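Local coordinates for tail fiber protein (Acinetobacter phage AM24, PDB 5W5P), which probably recognises and degrades the capsular polysaccharide of its Acinetobacter baumannii host as a trimeric tailspike, at residues 296-300 with 321-326. Sequence-based numbering, arbitrary orientation.
Sequences VYLDG and VFAKLG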
loop_
_atom_site.group_PDB
_atom_site.type_symbol
_atom_site.label_atom_id
_atom_site.label_comp_id
_atom_site.label_asym_id
_atom_site.label_seq_id
_atom_site.Cartn_x
_atom_site.Cartn_y
_atom_site.Cartn_z
ATOM N N VAL A 296 -5.178 17.781 0.654
ATOM C CA VAL A 296 -6.270 17.322 1.508
ATOM C C VAL A 296 -6.324 18.213 2.741
ATOM O O VAL A 296 -5.478 18.107 3.629
ATOM C CB VAL A 296 -6.094 15.852 1.904
ATOM C CG1 VAL A 296 -7.330 15.357 2.636
ATOM C CG2 VAL A 296 -5.814 15.007 0.676
ATOM N N TYR A 297 -7.323 19.084 2.802
ATOM C CA TYR A 297 -7.550 19.941 3.961
ATOM C C TYR A 297 -8.744 19.386 4.730
ATOM O O TYR A 297 -9.884 19.444 4.250
ATOM C CB TYR A 297 -7.795 21.385 3.537
ATOM C CG TYR A 297 -6.548 22.214 3.313
ATOM C CD1 TYR A 297 -5.551 21.794 2.435
ATOM C CD2 TYR A 297 -6.376 23.432 3.964
ATOM C CE1 TYR A 297 -4.414 22.564 2.217
ATOM C CE2 TYR A 297 -5.249 24.206 3.753
ATOM C CZ TYR A 297 -4.271 23.768 2.880
ATOM O OH TYR A 297 -3.153 24.544 2.672
ATOM N N LEU A 298 -8.476 18.826 5.920
ATOM C CA LEU A 298 -9.504 18.346 6.840
ATOM C C LEU A 298 -9.040 18.720 8.250
ATOM O O LEU A 298 -8.673 17.873 9.060
ATOM C CB LEU A 298 -9.734 16.837 6.703
ATOM C CG LEU A 298 -10.182 16.286 5.346
ATOM C CD1 LEU A 298 -9.970 14.773 5.276
ATOM C CD2 LEU A 298 -11.638 16.645 5.063
ATOM N N ASP A 299 -9.045 20.020 8.549
ATOM C CA ASP A 299 -8.388 20.554 9.739
ATOM C C ASP A 299 -9.375 21.079 10.781
ATOM O O ASP A 299 -9.121 22.087 11.443
ATOM C CB ASP A 299 -7.393 21.646 9.353
ATOM C CG ASP A 299 -7.998 22.703 8.444
ATOM O OD1 ASP A 299 -9.151 22.526 7.990
ATOM O OD2 ASP A 299 -7.317 23.720 8.192
ATOM N N GLY A 300 -10.504 20.396 10.952
ATOM C CA GLY A 300 -11.418 20.728 12.024
ATOM C C GLY A 300 -10.879 20.314 13.384
ATOM O O GLY A 300 -9.878 19.609 13.512
ATOM N N VAL A 321 0.837 22.979 0.376
ATOM C CA VAL A 321 0.704 22.033 1.478
ATOM C C VAL A 321 -0.104 20.836 0.994
ATOM O O VAL A 321 -1.247 20.982 0.544
ATOM C CB VAL A 321 0.051 22.698 2.698
ATOM C CG1 VAL A 321 -0.362 21.650 3.732
ATOM C CG2 VAL A 321 1.000 23.710 3.315
ATOM N N PHE A 322 0.492 19.641 1.079
ATOM C CA PHE A 322 -0.173 18.450 0.566
ATOM C C PHE A 322 -1.341 18.024 1.447
ATOM O O PHE A 322 -2.325 17.465 0.943
ATOM C CB PHE A 322 0.828 17.302 0.425
ATOM C CG PHE A 322 0.186 15.983 0.090
ATOM C CD1 PHE A 322 -0.399 15.780 -1.156
ATOM C CD2 PHE A 322 0.153 14.953 1.019
ATOM C CE1 PHE A 322 -1.001 14.574 -1.472
ATOM C CE2 PHE A 322 -0.449 13.742 0.716
ATOM C CZ PHE A 322 -1.027 13.551 -0.532
ATOM N N ALA A 323 -1.252 18.261 2.755
ATOM C CA ALA A 323 -2.309 17.805 3.653
ATOM C C ALA A 323 -2.237 18.612 4.943
ATOM O O ALA A 323 -1.272 18.490 5.704
ATOM C CB ALA A 323 -2.192 16.318 3.929
ATOM N N LYS A 324 -3.257 19.423 5.194
ATOM C CA LYS A 324 -3.376 20.147 6.447
ATOM C C LYS A 324 -4.560 19.468 7.142
ATOM O O LYS A 324 -5.728 19.754 6.867
ATOM C CB LYS A 324 -3.589 21.645 6.233
ATOM C CG LYS A 324 -4.058 22.427 7.472
ATOM C CD LYS A 324 -4.267 23.946 7.265
ATOM C CE LYS A 324 -3.874 24.718 8.508
ATOM N NZ LYS A 324 -4.953 24.571 9.522
ATOM N N LEU A 325 -4.248 18.529 8.026
ATOM C CA LEU A 325 -5.245 17.701 8.685
ATOM C C LEU A 325 -5.367 18.063 10.160
ATOM O O LEU A 325 -4.431 18.588 10.780
ATOM C CB LEU A 325 -4.883 16.215 8.555
ATOM C CG LEU A 325 -4.607 15.745 7.128
ATOM C CD1 LEU A 325 -4.187 14.267 7.103
ATOM C CD2 LEU A 325 -5.826 15.967 6.239
ATOM N N GLY A 326 -6.543 17.762 10.713
ATOM C CA GLY A 326 -6.778 17.831 12.142
ATOM C C GLY A 326 -6.272 16.584 12.835
ATOM O O GLY A 326 -5.298 15.954 12.406
HETATM O O HOH W 1 -1.151 25.283 0.617
#
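V296, L298, A323 and L325 share one face of two adjacent parallel strands from successive rungs of the right-handed β-helix characteristic of phage tailspikes. Their side chains line the interior: L325 CD2 lies 4.0 Å from both V296 CG1 and L298 CB, and I309 of strand 306-310 packs on V296 and L325. The strand axes approach to 4.7 Å, with 10° between their N-to-C directions and V296, Y297 and L298 level with A323, K324 and L325. Backbone hydrogen bonds, donated by each strand in turn, hold this register: V296 N to F322 O (2.9 Å), a weak K324 N to V296 O (3.0 Å, 132°), L298 N to K324 O (3.1 Å) and G326 N to L298 O (2.7 Å). An ideal CB at G326 would lie 2.5 Å from G300 O, a clash. Y297 and K324 occupy the opposite face, where K324 CB sits 3.9 Å from the Y297 ring centroid, 8° off its normal, a CH-π contact. The phenol hydrogen-bonds D345, and R272 makes a cation-π contact. Farther out, K324 NZ forms a salt bridge with D299 OD2 at 2.8 Å. Beyond the ring, one water donates to Y297 OH (3.0 Å) and accepts from V321 N (3.1 Å).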